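Local coordinates for leucine aminopeptidase 2, chloroplastic (PDB 5LHJ), which is a metalloaminopeptidase of the M17 family that acts in bottromycin maturation and probably removes N-terminal residues from peptides, at residues A[256-268]-A[281-293]. Numbering follows the deposited sequence.
Sequences VGLVGKGVTFDSG and MKADMGGAAAVVA
Lys261, with CG anti to its backbone N and an extended chain beyond, carries its ammonium to Asp284, whose own first torsion is skewed to -94°. Lys261 NZ meets Asp284 OD1 from above the carboxylate plane in a salt bridge of 3.2 Å. Both residues bind the first manganese of the M17 dinuclear site, empty here; Asp266 serves both metals. This is the metal-binding end of the catalytic domain, where strand 256-260 runs roughly antiparallel (146°) to helix 286-293, and residues 262-266 pass along the 281-285 loop and turn that lead into it. Thr373 binds both partners of the salt bridge, giving its O to Lys261 NZ and its OG1 to Asp284 OD1. A methionine in place of Lys261 would probably leave the Asp284 carboxylate without its positive mate, still held at OD1 by Thr373 OG1 but close to the acid Asp266. OD2 of Asp266 and OD2 of Asp284 stand 3.6 Å apart, their carboxylate planes 62° to each other, a like-charge pair that bound metal would be expected to relieve. Lys273 forms a salt bridge with that oxygen of Asp266. Away from the metal ligands the helix lies close to the strand: a CB on Gly260 would run into CA of Ala288, while both Val291 methyls rest on the strand's helix-facing side, CG1 on Leu258 CB and CG2 on Gly260 CA. The first turn of the helix is tied on by Ala288 N to Lys261 O at 3.1 Å, the donor standing above the carbonyl plane. Beside the metal ligands, Asp266 N donates to Met281 O (2.9 Å), and the extended Met281 chain crosses the Phe265 ring obliquely in a Met-aromatic contact. Between strand and helix start, one water donates to Lys261 O and Asp284 O and accepts from Gly287 N at 2.9 Å.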
ATOM      1  N   VAL A 256     -43.324   7.593  18.064  1.00 24.84           N
ATOM      2  CA  VAL A 256     -41.890   7.614  17.759  1.00 23.16           C
ATOM      3  C   VAL A 256     -41.601   6.663  16.594  1.00 22.08           C
ATOM      4  O   VAL A 256     -42.055   5.513  16.591  1.00 21.46           O
ATOM      5  CB  VAL A 256     -41.056   7.208  19.004  1.00 23.39           C
ATOM      6  CG1 VAL A 256     -39.555   7.152  18.685  1.00 23.21           C
ATOM      7  CG2 VAL A 256     -41.314   8.175  20.153  1.00 23.96           C
ATOM      8  N   GLY A 257     -40.850   7.155  15.605  1.00 20.76           N
ATOM      9  CA  GLY A 257     -40.361   6.349  14.490  1.00 20.08           C
ATOM     10  C   GLY A 257     -38.912   5.961  14.719  1.00 19.37           C
ATOM     11  O   GLY A 257     -38.105   6.825  15.036  1.00 19.46           O
ATOM     12  N   LEU A 258     -38.597   4.671  14.585  1.00 18.49           N
ATOM     13  CA  LEU A 258     -37.224   4.166  14.662  1.00 18.26           C
ATOM     14  C   LEU A 258     -36.847   3.608  13.294  1.00 17.91           C
ATOM     15  O   LEU A 258     -37.595   2.811  12.720  1.00 18.14           O
ATOM     16  CB  LEU A 258     -37.084   3.040  15.699  1.00 18.07           C
ATOM     17  CG  LEU A 258     -37.497   3.351  17.142  1.00 18.43           C
ATOM     18  CD1 LEU A 258     -37.321   2.128  18.027  1.00 18.60           C
ATOM     19  CD2 LEU A 258     -36.706   4.538  17.685  1.00 18.52           C
ATOM     20  N   VAL A 259     -35.696   4.024  12.777  1.00 17.42           N
ATOM     21  CA  VAL A 259     -35.218   3.582  11.478  1.00 17.38           C
ATOM     22  C   VAL A 259     -33.918   2.820  11.706  1.00 17.46           C
ATOM     23  O   VAL A 259     -32.986   3.381  12.275  1.00 17.74           O
ATOM     24  CB  VAL A 259     -34.963   4.775  10.529  1.00 17.46           C
ATOM     25  CG1 VAL A 259     -34.388   4.297   9.201  1.00 17.41           C
ATOM     26  CG2 VAL A 259     -36.250   5.557  10.311  1.00 17.68           C
ATOM     27  N   GLY A 260     -33.848   1.564  11.256  1.00 17.18           N
ATOM     28  CA  GLY A 260     -32.658   0.731  11.473  1.00 16.99           C
ATOM     29  C   GLY A 260     -32.050   0.198  10.190  1.00 17.15           C
ATOM     30  O   GLY A 260     -32.745  -0.462   9.415  1.00 17.29           O
ATOM     31  N   LYS A 261     -30.761   0.464   9.971  1.00 16.66           N
ATOM     32  CA  LYS A 261     -30.047  -0.010   8.775  1.00 16.98           C
ATOM     33  C   LYS A 261     -29.844  -1.525   8.803  1.00 16.53           C
ATOM     34  O   LYS A 261     -29.181  -2.038   9.699  1.00 16.09           O
ATOM     35  CB  LYS A 261     -28.683   0.690   8.636  1.00 17.58           C
ATOM     36  CG  LYS A 261     -27.793   0.202   7.485  1.00 18.26           C
ATOM     37  CD  LYS A 261     -26.351   0.700   7.636  1.00 19.20           C
ATOM     38  CE  LYS A 261     -25.414  -0.113   6.765  1.00 20.31           C
ATOM     39  NZ  LYS A 261     -24.024   0.365   6.830  1.00 21.61           N
ATOM     40  N   GLY A 262     -30.411  -2.222   7.812  1.00 16.47           N
ATOM     41  CA  GLY A 262     -30.333  -3.679   7.740  1.00 16.75           C
ATOM     42  C   GLY A 262     -29.572  -4.248   6.554  1.00 16.85           C
ATOM     43  O   GLY A 262     -30.098  -5.104   5.838  1.00 17.33           O
ATOM     44  N   VAL A 263     -28.320  -3.836   6.370  1.00 16.81           N
ATOM     45  CA  VAL A 263     -27.508  -4.424   5.302  1.00 17.11           C
ATOM     46  C   VAL A 263     -26.935  -5.731   5.845  1.00 17.13           C
ATOM     47  O   VAL A 263     -26.036  -5.726   6.668  1.00 17.03           O
ATOM     48  CB  VAL A 263     -26.419  -3.460   4.770  1.00 17.11           C
ATOM     49  CG1 VAL A 263     -25.588  -4.133   3.678  1.00 17.49           C
ATOM     50  CG2 VAL A 263     -27.081  -2.210   4.216  1.00 17.41           C
ATOM     51  N   THR A 264     -27.491  -6.848   5.389  1.00 17.35           N
ATOM     52  CA  THR A 264     -27.159  -8.158   5.922  1.00 17.74           C
ATOM     53  C   THR A 264     -25.784  -8.674   5.505  1.00 18.18           C
ATOM     54  O   THR A 264     -25.188  -9.481   6.217  1.00 18.22           O
ATOM     55  CB  THR A 264     -28.240  -9.198   5.579  1.00 18.30           C
ATOM     56  OG1 THR A 264     -28.362  -9.331   4.156  1.00 18.66           O
ATOM     57  CG2 THR A 264     -29.585  -8.752   6.170  1.00 18.49           C
ATOM     58  N   PHE A 265     -25.294  -8.220   4.356  1.00 18.15           N
ATOM     59  CA  PHE A 265     -23.911  -8.448   3.977  1.00 18.29           C
ATOM     60  C   PHE A 265     -23.437  -7.263   3.145  1.00 18.33           C
ATOM     61  O   PHE A 265     -24.083  -6.904   2.165  1.00 17.68           O
ATOM     62  CB  PHE A 265     -23.733  -9.748   3.197  1.00 18.81           C
ATOM     63  CG  PHE A 265     -22.303 -10.022   2.854  1.00 18.91           C
ATOM     64  CD1 PHE A 265     -21.407 -10.407   3.835  1.00 19.63           C
ATOM     65  CD2 PHE A 265     -21.841  -9.789   1.578  1.00 19.81           C
ATOM     66  CE1 PHE A 265     -20.068 -10.595   3.536  1.00 20.08           C
ATOM     67  CE2 PHE A 265     -20.506  -9.989   1.257  1.00 20.16           C
ATOM     68  CZ  PHE A 265     -19.620 -10.377   2.233  1.00 19.98           C
ATOM     69  N   ASP A 266     -22.327  -6.656   3.564  1.00 18.64           N
ATOM     70  CA  ASP A 266     -21.742  -5.529   2.858  1.00 18.92           C
ATOM     71  C   ASP A 266     -20.303  -5.856   2.432  1.00 19.41           C
ATOM     72  O   ASP A 266     -19.379  -5.830   3.250  1.00 19.53           O
ATOM     73  CB  ASP A 266     -21.773  -4.288   3.745  1.00 19.03           C
ATOM     74  CG  ASP A 266     -21.112  -3.097   3.101  1.00 19.65           C
ATOM     75  OD1 ASP A 266     -20.995  -3.069   1.859  1.00 19.06           O
ATOM     76  OD2 ASP A 266     -20.688  -2.198   3.850  1.00 20.50           O
ATOM     77  N   SER A 267     -20.132  -6.116   1.139  1.00 19.46           N
ATOM     78  CA  SER A 267     -18.823  -6.358   0.549  1.00 20.00           C
ATOM     79  C   SER A 267     -18.105  -5.075   0.146  1.00 19.65           C
ATOM     80  O   SER A 267     -16.972  -5.154  -0.322  1.00 20.32           O
ATOM     81  CB  SER A 267     -18.977  -7.190  -0.730  1.00 20.57           C
ATOM     82  OG  SER A 267     -19.453  -6.348  -1.764  1.00 21.66           O
ATOM     83  N   GLY A 268     -18.781  -3.929   0.234  1.00 18.96           N
ATOM     84  CA  GLY A 268     -18.274  -2.671  -0.321  1.00 18.86           C
ATOM     85  C   GLY A 268     -18.756  -2.389  -1.731  1.00 19.03           C
ATOM     86  O   GLY A 268     -18.568  -1.285  -2.231  1.00 19.10           O
ATOM     87  N   MET A 281     -18.315  -8.183   7.830  1.00 34.30           N
ATOM     88  CA  MET A 281     -19.179  -7.749   6.721  1.00 34.96           C
ATOM     89  C   MET A 281     -20.657  -8.145   6.895  1.00 33.60           C
ATOM     90  O   MET A 281     -21.547  -7.560   6.248  1.00 30.46           O
ATOM     91  CB  MET A 281     -18.649  -8.302   5.395  1.00 36.80           C
ATOM     92  CG  MET A 281     -17.320  -7.721   4.939  1.00 38.37           C
ATOM     93  SD  MET A 281     -16.777  -8.482   3.389  1.00 41.70           S
ATOM     94  CE  MET A 281     -15.294  -7.529   3.070  1.00 41.82           C
ATOM     95  N   LYS A 282     -20.887  -9.148   7.750  1.00 32.38           N
ATOM     96  CA  LYS A 282     -22.235  -9.566   8.197  1.00 32.15           C
ATOM     97  C   LYS A 282     -22.879  -8.683   9.300  1.00 31.29           C
ATOM     98  O   LYS A 282     -24.073  -8.881   9.607  1.00 32.73           O
ATOM     99  CB  LYS A 282     -22.187 -11.019   8.724  1.00 32.18           C
ATOM    100  CG  LYS A 282     -21.397 -11.206  10.032  1.00 32.36           C
ATOM    101  CD  LYS A 282     -21.525 -12.615  10.603  1.00 32.28           C
ATOM    102  CE  LYS A 282     -20.762 -12.726  11.921  1.00 32.03           C
ATOM    103  NZ  LYS A 282     -20.770 -14.107  12.475  1.00 31.79           N
ATOM    104  N   ALA A 283     -22.095  -7.776   9.908  1.00 29.13           N
ATOM    105  CA  ALA A 283     -22.496  -6.956  11.083  1.00 27.37           C
ATOM    106  C   ALA A 283     -23.089  -5.572  10.741  1.00 24.64           C
ATOM    107  O   ALA A 283     -23.448  -4.757  11.623  1.00 23.62           O
ATOM    108  CB  ALA A 283     -21.307  -6.774  11.984  1.00 28.01           C
ATOM    109  N   ASP A 284     -23.220  -5.302   9.454  1.00 22.33           N
ATOM    110  CA  ASP A 284     -23.773  -4.039   9.017  1.00 21.60           C
ATOM    111  C   ASP A 284     -25.311  -3.985   9.052  1.00 19.84           C
ATOM    112  O   ASP A 284     -25.905  -3.059   8.520  1.00 18.86           O
ATOM    113  CB  ASP A 284     -23.179  -3.626   7.667  1.00 22.78           C
ATOM    114  CG  ASP A 284     -21.970  -2.712   7.841  1.00 24.15           C
ATOM    115  OD1 ASP A 284     -22.120  -1.645   8.483  1.00 25.31           O
ATOM    116  OD2 ASP A 284     -20.869  -3.055   7.366  1.00 25.13           O
ATOM    117  N   MET A 285     -25.926  -4.955   9.726  1.00 18.58           N
ATOM    118  CA  MET A 285     -27.373  -4.914  10.046  1.00 17.97           C
ATOM    119  C   MET A 285     -27.580  -4.726  11.560  1.00 17.43           C
ATOM    120  O   MET A 285     -28.688  -4.933  12.072  1.00 17.26           O
ATOM    121  CB  MET A 285     -28.083  -6.163   9.505  1.00 18.33           C
ATOM    122  CG  MET A 285     -27.342  -7.491   9.649  1.00 18.65           C
ATOM    123  SD  MET A 285     -26.771  -7.912  11.297  1.00 19.26           S
ATOM    124  CE  MET A 285     -28.332  -8.259  12.107  1.00 19.07           C
ATOM    125  N   GLY A 286     -26.533  -4.274  12.267  1.00 16.61           N
ATOM    126  CA  GLY A 286     -26.596  -4.047  13.716  1.00 16.45           C
ATOM    127  C   GLY A 286     -27.635  -3.007  14.125  1.00 16.07           C
ATOM    128  O   GLY A 286     -28.236  -3.118  15.202  1.00 16.26           O
ATOM    129  N   GLY A 287     -27.862  -2.015  13.276  1.00 15.54           N
ATOM    130  CA  GLY A 287     -28.883  -0.993  13.540  1.00 15.53           C
ATOM    131  C   GLY A 287     -30.302  -1.549  13.465  1.00 15.62           C
ATOM    132  O   GLY A 287     -31.130  -1.309  14.365  1.00 15.74           O
ATOM    133  N   ALA A 288     -30.577  -2.295  12.401  1.00 15.34           N
ATOM    134  CA  ALA A 288     -31.853  -3.009  12.260  1.00 15.66           C
ATOM    135  C   ALA A 288     -32.053  -4.004  13.405  1.00 15.69           C
ATOM    136  O   ALA A 288     -33.166  -4.112  13.946  1.00 16.06           O
ATOM    137  CB  ALA A 288     -31.927  -3.722  10.917  1.00 15.52           C
ATOM    138  N   ALA A 289     -30.995  -4.722  13.792  1.00 15.68           N
ATOM    139  CA  ALA A 289     -31.072  -5.650  14.921  1.00 15.81           C
ATOM    140  C   ALA A 289     -31.469  -4.936  16.216  1.00 15.83           C
ATOM    141  O   ALA A 289     -32.298  -5.448  16.981  1.00 15.87           O
ATOM    142  CB  ALA A 289     -29.755  -6.389  15.127  1.00 16.01           C
ATOM    143  N   ALA A 290     -30.872  -3.780  16.468  1.00 15.50           N
ATOM    144  CA  ALA A 290     -31.155  -3.018  17.682  1.00 15.77           C
ATOM    145  C   ALA A 290     -32.602  -2.517  17.709  1.00 15.96           C
ATOM    146  O   ALA A 290     -33.282  -2.601  18.749  1.00 16.19           O
ATOM    147  CB  ALA A 290     -30.193  -1.848  17.833  1.00 15.96           C
ATOM    148  N   VAL A 291     -33.075  -2.042  16.567  1.00 15.82           N
ATOM    149  CA  VAL A 291     -34.441  -1.533  16.440  1.00 16.34           C
ATOM    150  C   VAL A 291     -35.465  -2.653  16.617  1.00 16.65           C
ATOM    151  O   VAL A 291     -36.437  -2.496  17.379  1.00 16.97           O
ATOM    152  CB  VAL A 291     -34.649  -0.774  15.108  1.00 16.05           C
ATOM    153  CG1 VAL A 291     -36.127  -0.446  14.852  1.00 16.27           C
ATOM    154  CG2 VAL A 291     -33.834   0.516  15.101  1.00 16.12           C
ATOM    155  N   VAL A 292     -35.245  -3.779  15.940  1.00 16.77           N
ATOM    156  CA  VAL A 292     -36.155  -4.926  16.064  1.00 16.99           C
ATOM    157  C   VAL A 292     -36.228  -5.396  17.523  1.00 17.26           C
ATOM    158  O   VAL A 292     -37.320  -5.624  18.065  1.00 17.35           O
ATOM    159  CB  VAL A 292     -35.725  -6.086  15.140  1.00 16.92           C
ATOM    160  CG1 VAL A 292     -36.478  -7.374  15.452  1.00 17.23           C
ATOM    161  CG2 VAL A 292     -35.910  -5.692  13.672  1.00 16.96           C
ATOM    162  N   ALA A 293     -35.066  -5.543  18.149  1.00 17.24           N
ATOM    163  CA  ALA A 293     -34.997  -6.036  19.511  1.00 17.63           C
ATOM    164  C   ALA A 293     -35.689  -5.083  20.495  1.00 18.12           C
ATOM    165  O   ALA A 293     -36.461  -5.544  21.354  1.00 18.53           O
ATOM    166  CB  ALA A 293     -33.550  -6.296  19.926  1.00 17.71           C
TER
HETATM  167  O   HOH W   1     -26.669  -1.155  10.788  1.00 15.39           O
HETATM  168  O   HOH W   2     -18.978  -4.450   5.879  1.00 33.04           O